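Local atomic coordinates of Exo-alpha-sialidase (PDB entry 2VO8), a protein that probably removes terminal sialic acids as a family 33 glycoside hydrolase and carries this cohesin module, which probably binds dockerin partners in toxin complexes. Residues I105-E108 against L109-L112; A121-G124 against N125-L129. All coordinates share one frame; numbering follows the deposited sequence.

Contact 1 of 2, residues I105-E108 against L109-L112; sequences ISSE and LEVL
Two hydrogen bonds converge on the hydroxyl of Ser107. In the first, Ser107 OG donates to Glu110 OE2 at a short 2.6 Å. The carboxylate oxygen is met on its anti side, and OG lies 21° out of the carboxylate plane. In the second, Leu109 N donates to Ser107 OG over 3.2 Å, with a bend at the proton (149°). With OG anti to the backbone N of Ser107 (chi1 176°), the hydroxyl lies beside its own carbonyl carbon, where it meets the peptide N-H two residues on. This is an ST turn. It lies in strand 107-121 of the cohesin fold, where the chain turns a corner at Glu108. Backbone hydrogen bonds join Ser107 to Ile138 and Glu110 to Val136, which leaves one extra residue on this side, consistent with a beta bulge.

The non-polar contact is small. Glu110 is bent at chi2, which curls its carboxylate back to the serine. Its CG then packs 3.8 Å from Ser107 CB.

Both glutamates have further partners outside the turn. The other carboxylate oxygen, Glu110 OE1, bonds to Asn51 ND2, so both oxygens are held and rotation of the group is restricted. Glu108 leads its carboxylate away from the turn and makes a weak, long ion pair with Lys137.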
ATOM      1  N   ILE A 105     -14.957  -6.332 -13.076  1.00 21.18           N
ATOM      2  CA  ILE A 105     -15.027  -6.095 -14.526  1.00 22.91           C
ATOM      3  C   ILE A 105     -13.703  -6.372 -15.190  1.00 23.14           C
ATOM      4  O   ILE A 105     -12.668  -5.946 -14.704  1.00 22.78           O
ATOM      5  CB  ILE A 105     -15.328  -4.623 -14.897  1.00 24.70           C
ATOM      6  CG1 ILE A 105     -16.680  -4.204 -14.361  1.00 24.42           C
ATOM      7  CG2 ILE A 105     -15.264  -4.431 -16.434  1.00 23.47           C
ATOM      8  CD1 ILE A 105     -16.903  -2.674 -14.440  1.00 26.27           C
ATOM      9  N   SER A 106     -13.734  -7.002 -16.355  1.00 22.26           N
ATOM     10  CA  SER A 106     -12.508  -7.184 -17.135  1.00 22.95           C
ATOM     11  C   SER A 106     -11.977  -5.848 -17.685  1.00 22.75           C
ATOM     12  O   SER A 106     -12.749  -4.888 -18.005  1.00 23.47           O
ATOM     13  CB  SER A 106     -12.731  -8.180 -18.265  1.00 23.17           C
ATOM     14  OG  SER A 106     -13.566  -7.600 -19.257  1.00 22.79           O
ATOM     15  N   SER A 107     -10.666  -5.813 -17.847  1.00 22.92           N
ATOM     16  CA  SER A 107      -9.956  -4.622 -18.284  1.00 23.91           C
ATOM     17  C   SER A 107      -8.560  -4.959 -18.740  1.00 24.45           C
ATOM     18  O   SER A 107      -7.881  -5.813 -18.146  1.00 23.74           O
ATOM     19  CB  SER A 107      -9.907  -3.574 -17.167  1.00 24.11           C
ATOM     20  OG  SER A 107      -9.130  -2.468 -17.604  1.00 25.43           O
ATOM     21  N   GLU A 108      -8.099  -4.255 -19.791  1.00 24.02           N
ATOM     22  CA  GLU A 108      -6.782  -4.484 -20.291  1.00 23.54           C
ATOM     23  C   GLU A 108      -5.731  -3.868 -19.363  1.00 22.17           C
ATOM     24  O   GLU A 108      -4.629  -4.324 -19.358  1.00 21.58           O
ATOM     25  CB  GLU A 108      -6.593  -3.919 -21.718  1.00 25.48           C
ATOM     26  CG  GLU A 108      -7.421  -4.644 -22.810  1.00 28.69           C
ATOM     27  CD  GLU A 108      -6.850  -6.002 -23.180  1.00 30.66           C
ATOM     28  OE1 GLU A 108      -5.709  -6.322 -22.779  1.00 33.01           O
ATOM     29  OE2 GLU A 108      -7.550  -6.775 -23.892  1.00 35.17           O
ATOM     30  N   LEU A 109      -6.100  -2.824 -18.634  1.00 21.43           N
ATOM     31  CA  LEU A 109      -5.116  -2.117 -17.818  1.00 21.26           C
ATOM     32  C   LEU A 109      -5.852  -1.365 -16.765  1.00 20.68           C
ATOM     33  O   LEU A 109      -6.702  -0.500 -17.062  1.00 18.52           O
ATOM     34  CB  LEU A 109      -4.204  -1.195 -18.671  1.00 21.30           C
ATOM     35  CG  LEU A 109      -3.048  -0.421 -17.997  1.00 21.76           C
ATOM     36  CD1 LEU A 109      -2.078   0.101 -19.080  1.00 21.01           C
ATOM     37  CD2 LEU A 109      -3.563   0.744 -17.155  1.00 24.56           C
ATOM     38  N   GLU A 110      -5.528  -1.707 -15.505  1.00 18.82           N
ATOM     39  CA  GLU A 110      -5.885  -0.854 -14.386  1.00 18.91           C
ATOM     40  C   GLU A 110      -4.656  -0.545 -13.502  1.00 17.63           C
ATOM     41  O   GLU A 110      -3.775  -1.358 -13.392  1.00 17.68           O
ATOM     42  CB  GLU A 110      -6.926  -1.516 -13.491  1.00 18.95           C
ATOM     43  CG  GLU A 110      -8.221  -1.911 -14.258  1.00 20.77           C
ATOM     44  CD  GLU A 110      -9.017  -0.680 -14.690  1.00 24.49           C
ATOM     45  OE1 GLU A 110      -8.969   0.367 -14.001  1.00 25.34           O
ATOM     46  OE2 GLU A 110      -9.710  -0.760 -15.720  1.00 22.34           O
ATOM     47  N   VAL A 111      -4.671   0.611 -12.888  1.00 17.01           N
ATOM     48  CA  VAL A 111      -3.531   1.071 -12.066  1.00 17.82           C
ATOM     49  C   VAL A 111      -3.904   1.088 -10.588  1.00 18.33           C
ATOM     50  O   VAL A 111      -4.868   1.753 -10.191  1.00 18.22           O
ATOM     51  CB  VAL A 111      -3.041   2.441 -12.524  1.00 18.22           C
ATOM     52  CG1 VAL A 111      -1.878   2.945 -11.641  1.00 19.31           C
ATOM     53  CG2 VAL A 111      -2.671   2.387 -14.056  1.00 19.87           C
ATOM     54  N   LEU A 112      -3.105   0.357  -9.794  1.00 18.65           N
ATOM     55  CA  LEU A 112      -3.108   0.425  -8.345  1.00 18.21           C
ATOM     56  C   LEU A 112      -1.930   1.337  -7.924  1.00 18.34           C
ATOM     57  O   LEU A 112      -0.789   1.014  -8.233  1.00 17.17           O
ATOM     58  CB  LEU A 112      -2.974  -0.957  -7.775  1.00 18.23           C
ATOM     59  CG  LEU A 112      -3.988  -1.976  -8.365  1.00 17.86           C
ATOM     60  CD1 LEU A 112      -3.700  -3.347  -7.883  1.00 17.12           C
ATOM     61  CD2 LEU A 112      -5.447  -1.448  -8.083  1.00 16.53           C
TER

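Contact 2 of 2, residues A121-G124 against N125-L129; sequences AGDG and NTHDL
Ala121 and Asn125 are joined by a backbone hydrogen bond from Ala121 N to Asn125 O (3.1 Å), just beyond a type I turn that Gly124 N closes onto Ala121 O. Gly124 has a positive phi, and together with Asn125 it stands opposite Ala121. This is the type I turn with G1 bulge, a classic way to reverse the chain in a beta hairpin; here it links strands 107-121 and 126-139.

Asp123 leans back over the turn. Asp123 OD1 accepts the N-H of Asn125 N at 3.0 Å, forming an Asx turn. The donor comes from above the carboxylate plane, 57° out of it. A chi1 of 67° places CG between the backbone N and the carbonyl carbon, and this brings the carboxylate to both Asn125 and His127.

The His127 ring comes from the opposite direction and lies nearly coplanar with the carboxylate, at 17°. Asp123 CG is in the ring plane at its edge. His127 CE1 leads, 3.0 Å from Asp123 OD1, while His127 NE2 is 3.1 Å from Asp123 OD2. Ala121 CB approaches the ring obliquely, 3.7 Å from His127 ND1.

A carboxylate set edge-on to an imidazole would tend to stabilise positive charge on the ring, so the pKa of His127 may be raised.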
ATOM      1  N   ALA A 121       9.221   9.159  11.831  1.00 23.26           N
ATOM      2  CA  ALA A 121      10.551   8.704  12.180  1.00 24.76           C
ATOM      3  C   ALA A 121      10.870   9.076  13.617  1.00 25.16           C
ATOM      4  O   ALA A 121      10.096   9.758  14.289  1.00 25.12           O
ATOM      5  CB  ALA A 121      11.581   9.303  11.234  1.00 23.37           C
ATOM      6  N   GLY A 122      12.024   8.616  14.075  1.00 27.63           N
ATOM      7  CA  GLY A 122      12.490   8.841  15.468  1.00 28.86           C
ATOM      8  C   GLY A 122      12.979  10.244  15.809  1.00 30.12           C
ATOM      9  O   GLY A 122      13.358  10.530  16.951  1.00 31.25           O
ATOM     10  N   ASP A 123      12.974  11.124  14.826  1.00 30.78           N
ATOM     11  CA  ASP A 123      13.162  12.545  15.061  1.00 31.01           C
ATOM     12  C   ASP A 123      11.858  13.258  15.382  1.00 31.22           C
ATOM     13  O   ASP A 123      11.841  14.486  15.565  1.00 32.14           O
ATOM     14  CB  ASP A 123      13.894  13.197  13.869  1.00 31.92           C
ATOM     15  CG  ASP A 123      13.074  13.216  12.562  1.00 32.04           C
ATOM     16  OD1 ASP A 123      12.018  12.553  12.447  1.00 31.54           O
ATOM     17  OD2 ASP A 123      13.517  13.910  11.622  1.00 31.22           O
ATOM     18  N   GLY A 124      10.756  12.508  15.429  1.00 31.24           N
ATOM     19  CA  GLY A 124       9.443  13.074  15.722  1.00 30.60           C
ATOM     20  C   GLY A 124       8.781  13.747  14.520  1.00 31.08           C
ATOM     21  O   GLY A 124       7.752  14.395  14.661  1.00 31.51           O
ATOM     22  N   ASN A 125       9.348  13.572  13.333  1.00 30.07           N
ATOM     23  CA  ASN A 125       8.853  14.285  12.160  1.00 29.90           C
ATOM     24  C   ASN A 125       8.379  13.299  11.109  1.00 28.55           C
ATOM     25  O   ASN A 125       8.821  12.142  11.087  1.00 28.47           O
ATOM     26  CB  ASN A 125       9.932  15.177  11.556  1.00 30.24           C
ATOM     27  CG  ASN A 125      10.492  16.189  12.556  1.00 31.41           C
ATOM     28  OD1 ASN A 125      11.720  16.255  12.757  1.00 33.64           O
ATOM     29  ND2 ASN A 125       9.610  16.968  13.185  1.00 31.12           N
ATOM     30  N   THR A 126       7.509  13.786  10.237  1.00 28.16           N
ATOM     31  CA  THR A 126       7.146  13.052   9.020  1.00 27.42           C
ATOM     32  C   THR A 126       8.098  13.383   7.861  1.00 26.77           C
ATOM     33  O   THR A 126       8.679  14.469   7.810  1.00 27.66           O
ATOM     34  CB  THR A 126       5.688  13.312   8.639  1.00 27.56           C
ATOM     35  OG1 THR A 126       4.863  12.994   9.771  1.00 29.50           O
ATOM     36  CG2 THR A 126       5.268  12.459   7.473  1.00 27.32           C
ATOM     37  N   HIS A 127       8.275  12.403   6.981  1.00 26.01           N
ATOM     38  CA  HIS A 127       9.215  12.452   5.868  1.00 25.46           C
ATOM     39  C   HIS A 127       8.615  11.783   4.629  1.00 24.71           C
ATOM     40  O   HIS A 127       7.921  10.772   4.733  1.00 23.41           O
ATOM     41  CB  HIS A 127      10.463  11.687   6.222  1.00 24.92           C
ATOM     42  CG  HIS A 127      11.219  12.278   7.362  1.00 26.96           C
ATOM     43  ND1 HIS A 127      11.010  11.883   8.664  1.00 28.96           N
ATOM     44  CD2 HIS A 127      12.183  13.226   7.397  1.00 27.96           C
ATOM     45  CE1 HIS A 127      11.812  12.579   9.457  1.00 27.45           C
ATOM     46  NE2 HIS A 127      12.548  13.387   8.714  1.00 27.09           N
ATOM     47  N   ASP A 128       8.915  12.328   3.456  1.00 24.48           N
ATOM     48  CA  ASP A 128       8.353  11.770   2.215  1.00 23.82           C
ATOM     49  C   ASP A 128       9.042  10.522   1.732  1.00 22.74           C
ATOM     50  O   ASP A 128      10.240  10.349   1.879  1.00 22.50           O
ATOM     51  CB  ASP A 128       8.416  12.788   1.084  1.00 24.92           C
ATOM     52  CG  ASP A 128       7.613  14.015   1.337  1.00 26.89           C
ATOM     53  OD1 ASP A 128       6.644  13.998   2.134  1.00 29.46           O
ATOM     54  OD2 ASP A 128       7.935  15.019   0.647  1.00 28.23           O
ATOM     55  N   LEU A 129       8.259   9.657   1.075  1.00 21.04           N
ATOM     56  CA  LEU A 129       8.800   8.513   0.342  1.00 21.38           C
ATOM     57  C   LEU A 129       8.485   8.813  -1.142  1.00 21.22           C
ATOM     58  O   LEU A 129       7.549   9.512  -1.418  1.00 21.62           O
ATOM     59  CB  LEU A 129       8.100   7.207   0.725  1.00 19.78           C
ATOM     60  CG  LEU A 129       8.294   6.604   2.146  1.00 20.27           C
ATOM     61  CD1 LEU A 129       7.459   5.364   2.257  1.00 20.81           C
ATOM     62  CD2 LEU A 129       9.750   6.333   2.552  1.00 20.01           C
TER

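Overall arrangement
Contact 1 comes first along the chain and closes before contact 2 opens. Both belong to one antiparallel hairpin, strands 107-121 and 126-139. Contact 2 is the turn that joins the two strands. Contact 1 lies near the start of the first strand, where it pairs with the far end of the second. Their centres are about 34 Å apart and their nearest atoms about 14 Å, so they do not touch. They lie on opposite sides of the chain's centre, and both are at the surface. The hairpin thus spans much of the module, which has the beta-sandwich fold of cohesins, with a local polar turn near each end of its first strand.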